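Local coordinates for indole-3-acetic acid-amido synthetase GH3.15 (Arabidopsis thaliana, PDB 6E1Q), which conjugates glutamine, and possibly cysteine, to the auxin precursor indole-3-butyric acid in an ATP-dependent acyl acid-amido synthetase reaction, at residues 354-362 with 377-385; 86-95 with 106-114. All coordinates share one frame; numbering follows the deposited sequence.

Contact 1 (354-362 with 377-385); sequences MGYFEFLEV and PVVVDLVDV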
ATOM      1  N   MET A 354       4.524  19.312   5.570  1.00 33.30           N
ATOM      2  CA  MET A 354       3.651  18.732   4.551  1.00 35.12           C
ATOM      3  C   MET A 354       2.170  18.973   4.822  1.00 38.09           C
ATOM      4  O   MET A 354       1.339  18.645   3.973  1.00 44.91           O
ATOM      5  CB  MET A 354       3.911  17.229   4.429  1.00 31.65           C
ATOM      6  CG  MET A 354       5.374  16.906   4.153  1.00 37.60           C
ATOM      7  SD  MET A 354       5.981  17.756   2.663  1.00 42.07           S
ATOM      8  CE  MET A 354       5.002  16.907   1.421  1.00 37.61           C
ATOM      9  N   GLY A 355       1.834  19.551   5.962  1.00 37.40           N
ATOM     10  CA  GLY A 355       0.455  19.762   6.351  1.00 37.70           C
ATOM     11  C   GLY A 355       0.396  20.022   7.835  1.00 30.86           C
ATOM     12  O   GLY A 355       1.396  19.928   8.537  1.00 35.69           O
ATOM     13  N   TYR A 356      -0.791  20.394   8.302  1.00 30.06           N
ATOM     14  CA  TYR A 356      -1.044  20.553   9.732  1.00 30.97           C
ATOM     15  C   TYR A 356      -1.696  19.277  10.240  1.00 33.62           C
ATOM     16  O   TYR A 356      -2.758  18.880   9.745  1.00 33.61           O
ATOM     17  CB  TYR A 356      -1.935  21.763  10.030  1.00 38.28           C
ATOM     18  CG  TYR A 356      -2.094  22.034  11.520  1.00 36.36           C
ATOM     19  CD1 TYR A 356      -1.068  22.623  12.251  1.00 32.97           C
ATOM     20  CD2 TYR A 356      -3.260  21.680  12.195  1.00 36.72           C
ATOM     21  CE1 TYR A 356      -1.202  22.866  13.605  1.00 40.25           C
ATOM     22  CE2 TYR A 356      -3.402  21.915  13.560  1.00 40.97           C
ATOM     23  CZ  TYR A 356      -2.368  22.515  14.258  1.00 43.69           C
ATOM     24  OH  TYR A 356      -2.483  22.764  15.611  1.00 42.00           O
ATOM     25  N   PHE A 357      -1.068  18.649  11.230  1.00 30.68           N
ATOM     26  CA  PHE A 357      -1.383  17.281  11.625  1.00 29.66           C
ATOM     27  C   PHE A 357      -1.902  17.260  13.052  1.00 36.14           C
ATOM     28  O   PHE A 357      -1.183  17.639  13.983  1.00 44.69           O
ATOM     29  CB  PHE A 357      -0.151  16.383  11.509  1.00 28.21           C
ATOM     30  CG  PHE A 357       0.433  16.321  10.126  1.00 33.99           C
ATOM     31  CD1 PHE A 357      -0.240  15.666   9.109  1.00 39.66           C
ATOM     32  CD2 PHE A 357       1.656  16.894   9.848  1.00 31.24           C
ATOM     33  CE1 PHE A 357       0.295  15.606   7.837  1.00 43.25           C
ATOM     34  CE2 PHE A 357       2.197  16.823   8.598  1.00 35.85           C
ATOM     35  CZ  PHE A 357       1.508  16.184   7.581  1.00 43.00           C
ATOM     36  N   GLU A 358      -3.136  16.811  13.225  1.00 42.26           N
ATOM     37  CA  GLU A 358      -3.683  16.520  14.541  1.00 40.50           C
ATOM     38  C   GLU A 358      -3.908  15.022  14.676  1.00 41.07           C
ATOM     39  O   GLU A 358      -3.806  14.260  13.710  1.00 37.60           O
ATOM     40  CB  GLU A 358      -4.987  17.286  14.779  1.00 38.45           C
ATOM     41  CG  GLU A 358      -4.802  18.799  14.798  1.00 34.76           C
ATOM     42  CD  GLU A 358      -6.128  19.528  14.799  1.00 45.78           C
ATOM     43  OE1 GLU A 358      -6.812  19.518  13.750  1.00 42.90           O
ATOM     44  OE2 GLU A 358      -6.489  20.106  15.847  1.00 49.19           O
ATOM     45  N   PHE A 359      -4.211  14.591  15.894  1.00 35.38           N
ATOM     46  CA  PHE A 359      -4.303  13.160  16.152  1.00 34.56           C
ATOM     47  C   PHE A 359      -5.462  12.892  17.089  1.00 35.78           C
ATOM     48  O   PHE A 359      -5.532  13.449  18.188  1.00 38.25           O
ATOM     49  CB  PHE A 359      -2.988  12.612  16.705  1.00 31.60           C
ATOM     50  CG  PHE A 359      -1.881  12.675  15.697  1.00 33.22           C
ATOM     51  CD1 PHE A 359      -1.123  13.828  15.559  1.00 27.31           C
ATOM     52  CD2 PHE A 359      -1.675  11.627  14.809  1.00 32.16           C
ATOM     53  CE1 PHE A 359      -0.144  13.915  14.583  1.00 28.27           C
ATOM     54  CE2 PHE A 359      -0.694  11.703  13.845  1.00 28.95           C
ATOM     55  CZ  PHE A 359       0.073  12.854  13.737  1.00 28.57           C
ATOM     56  N   LEU A 360      -6.361  12.042  16.632  1.00 36.03           N
ATOM     57  CA  LEU A 360      -7.519  11.631  17.399  1.00 40.62           C
ATOM     58  C   LEU A 360      -7.168  10.359  18.165  1.00 40.74           C
ATOM     59  O   LEU A 360      -6.794   9.345  17.557  1.00 36.76           O
ATOM     60  CB  LEU A 360      -8.688  11.423  16.437  1.00 40.67           C
ATOM     61  CG  LEU A 360     -10.039  10.917  16.899  1.00 51.83           C
ATOM     62  CD1 LEU A 360     -10.496  11.658  18.148  1.00 57.69           C
ATOM     63  CD2 LEU A 360     -11.014  11.108  15.736  1.00 50.89           C
ATOM     64  N   GLU A 361      -7.255  10.420  19.498  1.00 42.08           N
ATOM     65  CA  GLU A 361      -7.042   9.231  20.318  1.00 42.16           C
ATOM     66  C   GLU A 361      -8.038   8.152  19.927  1.00 41.96           C
ATOM     67  O   GLU A 361      -9.222   8.428  19.734  1.00 44.76           O
ATOM     68  CB  GLU A 361      -7.195   9.553  21.806  1.00 50.78           C
ATOM     69  CG  GLU A 361      -6.207  10.555  22.366  1.00 68.66           C
ATOM     70  CD  GLU A 361      -6.254  10.617  23.889  1.00 81.06           C
ATOM     71  OE1 GLU A 361      -7.346  10.424  24.461  1.00 84.80           O
ATOM     72  OE2 GLU A 361      -5.199  10.857  24.515  1.00 85.49           O
ATOM     73  N   VAL A 362      -7.561   6.918  19.829  1.00 38.43           N
ATOM     74  CA  VAL A 362      -8.347   5.819  19.279  1.00 54.22           C
ATOM     75  C   VAL A 362      -9.007   4.978  20.365  1.00 73.55           C
ATOM     76  O   VAL A 362     -10.197   4.675  20.273  1.00 92.97           O
ATOM     77  CB  VAL A 362      -7.468   4.950  18.354  1.00 50.27           C
ATOM     78  CG1 VAL A 362      -8.121   3.605  18.118  1.00 44.82           C
ATOM     79  CG2 VAL A 362      -7.228   5.680  17.054  1.00 57.98           C
ATOM     80  N   PRO A 377     -13.262  11.822  20.675  1.00 99.40           N
ATOM     81  CA  PRO A 377     -13.524  13.268  20.643  1.00 95.38           C
ATOM     82  C   PRO A 377     -12.282  14.102  20.989  1.00 92.77           C
ATOM     83  O   PRO A 377     -12.250  15.304  20.703  1.00 94.89           O
ATOM     84  CB  PRO A 377     -14.623  13.444  21.700  1.00 93.50           C
ATOM     85  CG  PRO A 377     -14.367  12.342  22.684  1.00 96.59           C
ATOM     86  CD  PRO A 377     -13.833  11.177  21.874  1.00100.98           C
ATOM     87  N   VAL A 378     -11.276  13.461  21.580  1.00 86.72           N
ATOM     88  CA  VAL A 378     -10.076  14.128  22.079  1.00 80.13           C
ATOM     89  C   VAL A 378      -8.995  14.105  20.999  1.00 68.60           C
ATOM     90  O   VAL A 378      -8.476  13.043  20.640  1.00 67.46           O
ATOM     91  CB  VAL A 378      -9.593  13.471  23.374  1.00 80.51           C
ATOM     92  CG1 VAL A 378      -9.562  11.962  23.201  1.00 83.57           C
ATOM     93  CG2 VAL A 378      -8.234  14.006  23.751  1.00 76.49           C
ATOM     94  N   VAL A 379      -8.631  15.279  20.486  1.00 52.55           N
ATOM     95  CA  VAL A 379      -7.588  15.394  19.476  1.00 52.72           C
ATOM     96  C   VAL A 379      -6.460  16.256  20.024  1.00 41.38           C
ATOM     97  O   VAL A 379      -6.700  17.245  20.723  1.00 39.54           O
ATOM     98  CB  VAL A 379      -8.130  15.961  18.145  1.00 59.56           C
ATOM     99  CG1 VAL A 379      -9.458  15.299  17.791  1.00 58.19           C
ATOM    100  CG2 VAL A 379      -8.262  17.475  18.191  1.00 60.43           C
ATOM    101  N   VAL A 380      -5.228  15.858  19.728  1.00 42.39           N
ATOM    102  CA  VAL A 380      -4.044  16.555  20.207  1.00 37.06           C
ATOM    103  C   VAL A 380      -3.200  16.994  19.013  1.00 41.13           C
ATOM    104  O   VAL A 380      -3.308  16.457  17.907  1.00 35.41           O
ATOM    105  CB  VAL A 380      -3.217  15.679  21.161  1.00 45.78           C
ATOM    106  CG1 VAL A 380      -4.087  15.158  22.325  1.00 47.23           C
ATOM    107  CG2 VAL A 380      -2.647  14.522  20.407  1.00 34.85           C
ATOM    108  N   ASP A 381      -2.365  18.001  19.253  1.00 41.87           N
ATOM    109  CA  ASP A 381      -1.373  18.445  18.283  1.00 39.38           C
ATOM    110  C   ASP A 381      -0.278  17.395  18.111  1.00 32.19           C
ATOM    111  O   ASP A 381      -0.055  16.543  18.974  1.00 37.22           O
ATOM    112  CB  ASP A 381      -0.742  19.767  18.729  1.00 49.00           C
ATOM    113  CG  ASP A 381      -1.589  20.977  18.365  1.00 59.95           C
ATOM    114  OD1 ASP A 381      -2.453  20.861  17.468  1.00 57.10           O
ATOM    115  OD2 ASP A 381      -1.377  22.050  18.971  1.00 61.17           O
ATOM    116  N   LEU A 382       0.417  17.477  16.972  1.00 36.29           N
ATOM    117  CA  LEU A 382       1.505  16.546  16.672  1.00 32.22           C
ATOM    118  C   LEU A 382       2.505  16.435  17.823  1.00 33.50           C
ATOM    119  O   LEU A 382       2.892  15.328  18.210  1.00 34.73           O
ATOM    120  CB  LEU A 382       2.213  16.982  15.386  1.00 32.59           C
ATOM    121  CG  LEU A 382       3.498  16.264  14.961  1.00 35.80           C
ATOM    122  CD1 LEU A 382       3.221  14.836  14.559  1.00 32.53           C
ATOM    123  CD2 LEU A 382       4.100  16.994  13.781  1.00 34.83           C
ATOM    124  N   VAL A 383       2.923  17.568  18.398  1.00 32.89           N
ATOM    125  CA  VAL A 383       3.947  17.523  19.447  1.00 39.50           C
ATOM    126  C   VAL A 383       3.426  17.055  20.796  1.00 40.92           C
ATOM    127  O   VAL A 383       4.231  16.802  21.704  1.00 43.12           O
ATOM    128  CB  VAL A 383       4.598  18.901  19.663  1.00 44.38           C
ATOM    129  CG1 VAL A 383       5.230  19.395  18.369  1.00 38.54           C
ATOM    130  CG2 VAL A 383       3.572  19.893  20.190  1.00 54.36           C
ATOM    131  N   ASP A 384       2.110  16.942  20.964  1.00 38.19           N
ATOM    132  CA  ASP A 384       1.495  16.553  22.232  1.00 37.04           C
ATOM    133  C   ASP A 384       1.088  15.090  22.275  1.00 43.44           C
ATOM    134  O   ASP A 384       0.450  14.655  23.237  1.00 52.36           O
ATOM    135  CB  ASP A 384       0.283  17.426  22.500  1.00 42.81           C
ATOM    136  CG  ASP A 384       0.665  18.854  22.678  1.00 41.20           C
ATOM    137  OD1 ASP A 384       1.759  19.079  23.245  1.00 40.44           O
ATOM    138  OD2 ASP A 384      -0.098  19.735  22.237  1.00 48.41           O
ATOM    139  N   VAL A 385       1.432  14.331  21.244  1.00 33.39           N
ATOM    140  CA  VAL A 385       1.130  12.911  21.210  1.00 40.12           C
ATOM    141  C   VAL A 385       1.859  12.164  22.350  1.00 41.75           C
ATOM    142  O   VAL A 385       2.920  12.589  22.821  1.00 37.49           O
ATOM    143  CB  VAL A 385       1.545  12.445  19.801  1.00 42.50           C
ATOM    144  CG1 VAL A 385       2.721  11.493  19.828  1.00 39.88           C
ATOM    145  CG2 VAL A 385       0.338  11.969  18.983  1.00 31.68           C
TER
HETATM  146  O   HOH W   1      -0.031  20.046  15.291  1.00 43.44           O
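Phe359 and Val380 form the central hydrogen-bonded pair of two antiparallel strands, 356-361 and 379-381. Each amide serves the other's carbonyl: Phe359 N to Val380 O and Val380 N to Phe359 O are both 2.9 Å, the first in the carbonyl plane. One step outward, Glu361 N reaches Val378 O at 3.1 Å, and a CA-H...O contact from Val379 to Phe359 O lies between. At the other end the ladder gives out where the chain turns into the 3-10 segment 382-384. A weak bond joins Leu382 N to Phe357 O there, and a water bridges the same two atoms.

Apolar contacts divide between the faces. With CG anti to its carbonyl carbon (chi1 -67°), the Phe359 ring lies alongside Leu382, CE1 standing 3.5 Å from Leu382 CD1, while Val385 CG2 meets CG of the ring at 4.0 Å. On the face of Leu360 and Val379, Leu360 CD1 packs 3.8 Å from Val379 CG1.

Two carboxylates and a tyrosine hydroxyl meet around Lys59. Tyr356 OH gives a weak bond to Asp381 OD1 at 2.7 Å, ring and carboxylate planes almost perpendicular. Glu358 OE2 lies 4.4 Å from Asp381 OD1, and Lys59, salt-bridged to both, probably offsets the repulsion; Arg403 also pairs with Glu358.

Strand 390-396 continues the ladder beyond 356-361, placing 379-381 at the edge. Helix 24-38 packs on Tyr356 and Leu382, and Phe422 of strand 419-427 stacks on Phe359.

Contact 2 (86-95 with 106-114); sequences ICDRPISVLL and KLIPLTTED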
ATOM      1  N   ILE A  86     -13.288  25.064  -1.768  1.00 32.53           N
ATOM      2  CA  ILE A  86     -12.434  24.488  -0.733  1.00 35.56           C
ATOM      3  C   ILE A  86     -10.999  24.995  -0.772  1.00 36.70           C
ATOM      4  O   ILE A  86     -10.293  24.915   0.251  1.00 38.47           O
ATOM      5  CB  ILE A  86     -12.436  22.939  -0.818  1.00 28.52           C
ATOM      6  CG1 ILE A  86     -11.804  22.494  -2.141  1.00 34.85           C
ATOM      7  CG2 ILE A  86     -13.831  22.377  -0.651  1.00 36.94           C
ATOM      8  CD1 ILE A  86     -11.614  21.003  -2.287  1.00 31.53           C
ATOM      9  N   CYS A  87     -10.504  25.521  -1.887  0.81 38.99           N
ATOM     10  CA  CYS A  87      -9.081  25.786  -2.034  0.81 42.41           C
ATOM     11  C   CYS A  87      -8.870  27.075  -2.813  0.81 42.46           C
ATOM     12  O   CYS A  87      -9.547  27.323  -3.815  0.81 41.12           O
ATOM     13  CB  CYS A  87      -8.377  24.610  -2.747  0.81 40.26           C
ATOM     14  SG  CYS A  87      -6.581  24.691  -2.674  0.81 56.68           S
ATOM     15  N   ASP A  88      -7.925  27.894  -2.347  1.00 42.04           N
ATOM     16  CA  ASP A  88      -7.605  29.150  -3.016  1.00 46.81           C
ATOM     17  C   ASP A  88      -6.762  28.956  -4.269  1.00 44.02           C
ATOM     18  O   ASP A  88      -6.507  29.931  -4.985  1.00 52.83           O
ATOM     19  CB  ASP A  88      -6.875  30.101  -2.061  1.00 70.78           C
ATOM     20  CG  ASP A  88      -5.379  29.801  -1.953  1.00 92.19           C
ATOM     21  OD1 ASP A  88      -5.003  28.610  -1.920  1.00 97.98           O
ATOM     22  OD2 ASP A  88      -4.573  30.758  -1.910  1.00102.84           O
ATOM     23  N   ARG A  89      -6.301  27.745  -4.538  1.00 34.41           N
ATOM     24  CA  ARG A  89      -5.578  27.460  -5.762  1.00 46.58           C
ATOM     25  C   ARG A  89      -6.367  26.480  -6.621  1.00 38.15           C
ATOM     26  O   ARG A  89      -7.196  25.721  -6.107  1.00 37.37           O
ATOM     27  CB  ARG A  89      -4.178  26.914  -5.445  1.00 54.71           C
ATOM     28  CG  ARG A  89      -3.212  28.032  -5.015  1.00 72.63           C
ATOM     29  CD  ARG A  89      -2.121  27.564  -4.064  1.00 89.06           C
ATOM     30  NE  ARG A  89      -2.659  27.198  -2.757  1.00104.29           N
ATOM     31  CZ  ARG A  89      -2.689  25.953  -2.289  1.00102.91           C
ATOM     32  NH1 ARG A  89      -2.193  24.964  -3.021  1.00101.06           N
ATOM     33  NH2 ARG A  89      -3.208  25.698  -1.091  1.00 95.32           N
ATOM     34  N   PRO A  90      -6.151  26.486  -7.937  1.00 33.51           N
ATOM     35  CA  PRO A  90      -6.905  25.577  -8.806  1.00 37.56           C
ATOM     36  C   PRO A  90      -6.630  24.116  -8.477  1.00 39.72           C
ATOM     37  O   PRO A  90      -5.521  23.741  -8.093  1.00 35.43           O
ATOM     38  CB  PRO A  90      -6.423  25.945 -10.222  1.00 38.13           C
ATOM     39  CG  PRO A  90      -5.242  26.837 -10.036  1.00 45.18           C
ATOM     40  CD  PRO A  90      -5.386  27.483  -8.705  1.00 40.11           C
ATOM     41  N   ILE A  91      -7.672  23.297  -8.599  1.00 32.56           N
ATOM     42  CA  ILE A  91      -7.524  21.849  -8.485  1.00 38.02           C
ATOM     43  C   ILE A  91      -7.003  21.332  -9.821  1.00 37.57           C
ATOM     44  O   ILE A  91      -7.643  21.520 -10.858  1.00 38.48           O
ATOM     45  CB  ILE A  91      -8.858  21.182  -8.111  1.00 39.23           C
ATOM     46  CG1 ILE A  91      -9.428  21.784  -6.825  1.00 38.22           C
ATOM     47  CG2 ILE A  91      -8.719  19.653  -8.037  1.00 32.20           C
ATOM     48  CD1 ILE A  91      -8.533  21.653  -5.659  1.00 40.86           C
ATOM     49  N   SER A  92      -5.839  20.682  -9.810  1.00 38.19           N
ATOM     50  CA  SER A  92      -5.284  20.284 -11.102  1.00 47.69           C
ATOM     51  C   SER A  92      -5.654  18.862 -11.507  1.00 43.71           C
ATOM     52  O   SER A  92      -5.671  18.565 -12.706  1.00 41.45           O
ATOM     53  CB  SER A  92      -3.763  20.441 -11.112  1.00 39.97           C
ATOM     54  OG  SER A  92      -3.198  19.698 -10.064  1.00 49.24           O
ATOM     55  N   VAL A  93      -5.940  17.972 -10.547  1.00 40.25           N
ATOM     56  CA  VAL A  93      -6.405  16.615 -10.836  1.00 39.65           C
ATOM     57  C   VAL A  93      -7.225  16.147  -9.651  1.00 36.28           C
ATOM     58  O   VAL A  93      -7.079  16.654  -8.540  1.00 32.00           O
ATOM     59  CB  VAL A  93      -5.262  15.584 -11.087  1.00 37.26           C
ATOM     60  CG1 VAL A  93      -4.696  15.712 -12.475  1.00 44.43           C
ATOM     61  CG2 VAL A  93      -4.167  15.690 -10.009  1.00 32.03           C
ATOM     62  N   LEU A  94      -8.092  15.162  -9.885  1.00 32.92           N
ATOM     63  CA  LEU A  94      -8.612  14.372  -8.781  1.00 29.29           C
ATOM     64  C   LEU A  94      -7.902  13.032  -8.720  1.00 30.96           C
ATOM     65  O   LEU A  94      -7.718  12.371  -9.741  1.00 31.26           O
ATOM     66  CB  LEU A  94     -10.119  14.144  -8.857  1.00 25.76           C
ATOM     67  CG  LEU A  94     -10.991  15.382  -8.988  1.00 33.00           C
ATOM     68  CD1 LEU A  94     -12.426  15.017  -9.274  1.00 35.95           C
ATOM     69  CD2 LEU A  94     -10.865  16.162  -7.684  1.00 30.95           C
ATOM     70  N   LEU A  95      -7.531  12.636  -7.517  1.00 27.62           N
ATOM     71  CA  LEU A  95      -6.814  11.394  -7.296  1.00 33.94           C
ATOM     72  C   LEU A  95      -7.793  10.287  -6.914  1.00 35.25           C
ATOM     73  O   LEU A  95      -8.611  10.467  -6.005  1.00 33.06           O
ATOM     74  CB  LEU A  95      -5.773  11.580  -6.198  1.00 26.45           C
ATOM     75  CG  LEU A  95      -4.618  12.548  -6.476  1.00 28.56           C
ATOM     76  CD1 LEU A  95      -3.657  12.576  -5.290  1.00 34.57           C
ATOM     77  CD2 LEU A  95      -3.851  12.224  -7.753  1.00 34.44           C
ATOM     78  N   LYS A 106     -12.475   6.911  -3.264  1.00 34.58           N
ATOM     79  CA  LYS A 106     -12.575   8.327  -2.968  1.00 38.15           C
ATOM     80  C   LYS A 106     -11.871   9.119  -4.061  1.00 31.92           C
ATOM     81  O   LYS A 106     -10.860   8.683  -4.616  1.00 33.48           O
ATOM     82  CB  LYS A 106     -11.943   8.657  -1.612  1.00 40.42           C
ATOM     83  CG  LYS A 106     -12.483   7.910  -0.390  1.00 49.41           C
ATOM     84  CD  LYS A 106     -11.623   8.256   0.845  1.00 54.13           C
ATOM     85  CE  LYS A 106     -12.167   7.639   2.128  1.00 65.32           C
ATOM     86  NZ  LYS A 106     -11.499   8.207   3.350  1.00 67.70           N
ATOM     87  N   LEU A 107     -12.424  10.282  -4.376  1.00 32.04           N
ATOM     88  CA  LEU A 107     -11.816  11.234  -5.295  1.00 28.20           C
ATOM     89  C   LEU A 107     -11.282  12.398  -4.468  1.00 27.56           C
ATOM     90  O   LEU A 107     -12.046  13.072  -3.773  1.00 33.83           O
ATOM     91  CB  LEU A 107     -12.826  11.711  -6.347  1.00 30.33           C
ATOM     92  CG  LEU A 107     -13.441  10.643  -7.264  1.00 34.65           C
ATOM     93  CD1 LEU A 107     -14.287  11.300  -8.339  1.00 35.53           C
ATOM     94  CD2 LEU A 107     -12.358   9.757  -7.907  1.00 33.46           C
ATOM     95  N   ILE A 108      -9.975  12.609  -4.512  1.00 26.28           N
ATOM     96  CA  ILE A 108      -9.314  13.559  -3.628  1.00 31.72           C
ATOM     97  C   ILE A 108      -8.697  14.687  -4.455  1.00 31.16           C
ATOM     98  O   ILE A 108      -7.860  14.432  -5.329  1.00 29.22           O
ATOM     99  CB  ILE A 108      -8.249  12.866  -2.764  1.00 31.81           C
ATOM    100  CG1 ILE A 108      -8.900  11.818  -1.844  1.00 30.54           C
ATOM    101  CG2 ILE A 108      -7.491  13.891  -1.937  1.00 33.43           C
ATOM    102  CD1 ILE A 108      -9.880  12.405  -0.846  1.00 30.92           C
ATOM    103  N   PRO A 109      -9.062  15.944  -4.209  1.00 31.72           N
ATOM    104  CA  PRO A 109      -8.438  17.058  -4.940  1.00 36.85           C
ATOM    105  C   PRO A 109      -6.943  17.141  -4.681  1.00 32.92           C
ATOM    106  O   PRO A 109      -6.474  16.858  -3.577  1.00 33.66           O
ATOM    107  CB  PRO A 109      -9.160  18.296  -4.393  1.00 31.15           C
ATOM    108  CG  PRO A 109     -10.449  17.768  -3.824  1.00 40.37           C
ATOM    109  CD  PRO A 109     -10.133  16.391  -3.304  1.00 36.13           C
ATOM    110  N   LEU A 110      -6.198  17.537  -5.724  1.00 31.92           N
ATOM    111  CA  LEU A 110      -4.770  17.818  -5.633  1.00 33.73           C
ATOM    112  C   LEU A 110      -4.478  19.103  -6.395  1.00 39.38           C
ATOM    113  O   LEU A 110      -4.847  19.230  -7.565  1.00 31.04           O
ATOM    114  CB  LEU A 110      -3.938  16.662  -6.203  1.00 34.39           C
ATOM    115  CG  LEU A 110      -2.414  16.813  -6.158  1.00 42.90           C
ATOM    116  CD1 LEU A 110      -1.919  16.861  -4.720  1.00 38.56           C
ATOM    117  CD2 LEU A 110      -1.715  15.688  -6.930  1.00 40.98           C
ATOM    118  N   THR A 111      -3.839  20.063  -5.732  1.00 39.04           N
ATOM    119  CA  THR A 111      -3.336  21.246  -6.416  1.00 38.68           C
ATOM    120  C   THR A 111      -1.911  21.003  -6.934  1.00 38.77           C
ATOM    121  O   THR A 111      -1.180  20.124  -6.457  1.00 33.75           O
ATOM    122  CB  THR A 111      -3.354  22.469  -5.492  1.00 39.77           C
ATOM    123  OG1 THR A 111      -2.458  22.258  -4.396  1.00 36.47           O
ATOM    124  CG2 THR A 111      -4.746  22.703  -4.937  1.00 34.46           C
ATOM    125  N   THR A 112      -1.532  21.802  -7.936  1.00 35.21           N
ATOM    126  CA  THR A 112      -0.213  21.681  -8.555  1.00 44.05           C
ATOM    127  C   THR A 112       0.903  21.969  -7.550  1.00 41.03           C
ATOM    128  O   THR A 112       1.932  21.277  -7.530  1.00 42.99           O
ATOM    129  CB  THR A 112      -0.128  22.625  -9.762  1.00 50.27           C
ATOM    130  OG1 THR A 112      -0.889  22.083 -10.850  1.00 52.20           O
ATOM    131  CG2 THR A 112       1.317  22.822 -10.218  1.00 47.24           C
ATOM    132  N   GLU A 113       0.700  22.969  -6.696  1.00 34.75           N
ATOM    133  CA  GLU A 113       1.677  23.302  -5.667  1.00 48.06           C
ATOM    134  C   GLU A 113       1.845  22.149  -4.684  1.00 50.25           C
ATOM    135  O   GLU A 113       2.974  21.770  -4.340  1.00 39.63           O
ATOM    136  CB  GLU A 113       1.246  24.575  -4.933  1.00 46.85           C
ATOM    137  CG  GLU A 113       1.265  25.857  -5.785  1.00 73.67           C
ATOM    138  CD  GLU A 113       0.034  26.037  -6.694  1.00 85.94           C
ATOM    139  OE1 GLU A 113      -0.794  25.103  -6.824  1.00 84.70           O
ATOM    140  OE2 GLU A 113      -0.096  27.134  -7.287  1.00 88.17           O
ATOM    141  N   ASP A 114       0.725  21.603  -4.199  1.00 46.00           N
ATOM    142  CA  ASP A 114       0.779  20.438  -3.323  1.00 42.29           C
ATOM    143  C   ASP A 114       1.566  19.315  -3.991  1.00 39.15           C
ATOM    144  O   ASP A 114       2.469  18.734  -3.384  1.00 35.45           O
ATOM    145  CB  ASP A 114      -0.649  20.009  -2.951  1.00 41.37           C
ATOM    146  CG  ASP A 114      -0.697  18.909  -1.884  1.00 54.52           C
ATOM    147  OD1 ASP A 114       0.304  18.191  -1.695  1.00 50.00           O
ATOM    148  OD2 ASP A 114      -1.761  18.740  -1.240  1.00 56.32           O
TER
HETATM  149  O   HOH W   2      -2.912  23.970  -9.160  1.00 46.23           O
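A beta hairpin, strands 91-97 and 105-111, carries this contact, and a classic beta bulge interrupts its ladder where Ser92 and Val93 both face Leu110. Leu110 O takes Ser92 N at 2.9 Å in the carbonyl plane and Ser92 OG at 3.0 Å from above that plane; Val93 N adds a weak third bond. The hydroxyl gets there because chi1 of 57° sets OG between the backbone N and the carbonyl carbon. Leu110 N answers to Val93 O, and beyond the bulge Leu95 and Ile108 exchange a regular pair of bonds, Leu95 N to Ile108 O being nearly straight (N-H...O 169°).

The side chains sort by face. Val93 CG2 lies 3.9 Å from Leu110 CB, the two side chains pointing the same way, and Leu95 CD1 meets Leu110 CD2 at 4.0 Å; helix 162-172 packs on Val93 and Leu95. On the face of Leu94 and Pro109, the proline ring is touched by Leu94 CD2, by Ile91 CD1, 3.6 Å from Pro109 CB, and by Ile86 CD1 on Pro109 CG.

Thr111 is the N-cap of helix 112-132, its OG1 accepting from Asp114 N at 3.3 Å. Arg89 NH1 lies 3.0 Å from Thr111 OG1, which sits near the guanidinium plane; Arg89 NE is salt-bridged to Asp88, and NH2 bonds to Phe398 O. A water joins Pro90 O to Thr112 N.

With Ser97, an ATP-binding residue, just along the first strand and Glu330, another, beside Ile108, this is a bulged hairpin next to the nucleotide site of an ANL-clan adenylating enzyme, its return strand running straight into a capped helix.

How the contacts relate
From the N terminus, the chain first closes contact 2, where 106-114 returns antiparallel to 86-95 across a short hairpin connection. Contact 1 opens much later, when 377-385 comes back along 354-362 after an excursion whose residues 364-376 are not modelled. The two loops therefore follow in series, neither nested nor crossed. Contact 2 belongs to the N-terminal domain of the GH3 fold and contact 1 to the central domain. Their centres lie 23 Å apart and their nearest atoms about 6 Å, without touching. The segment from strand 390-396 to strand 404-416 links them: Arg403 pairs with Glu358, while Phe398 and Ser399 bond to Arg89 and Thr111.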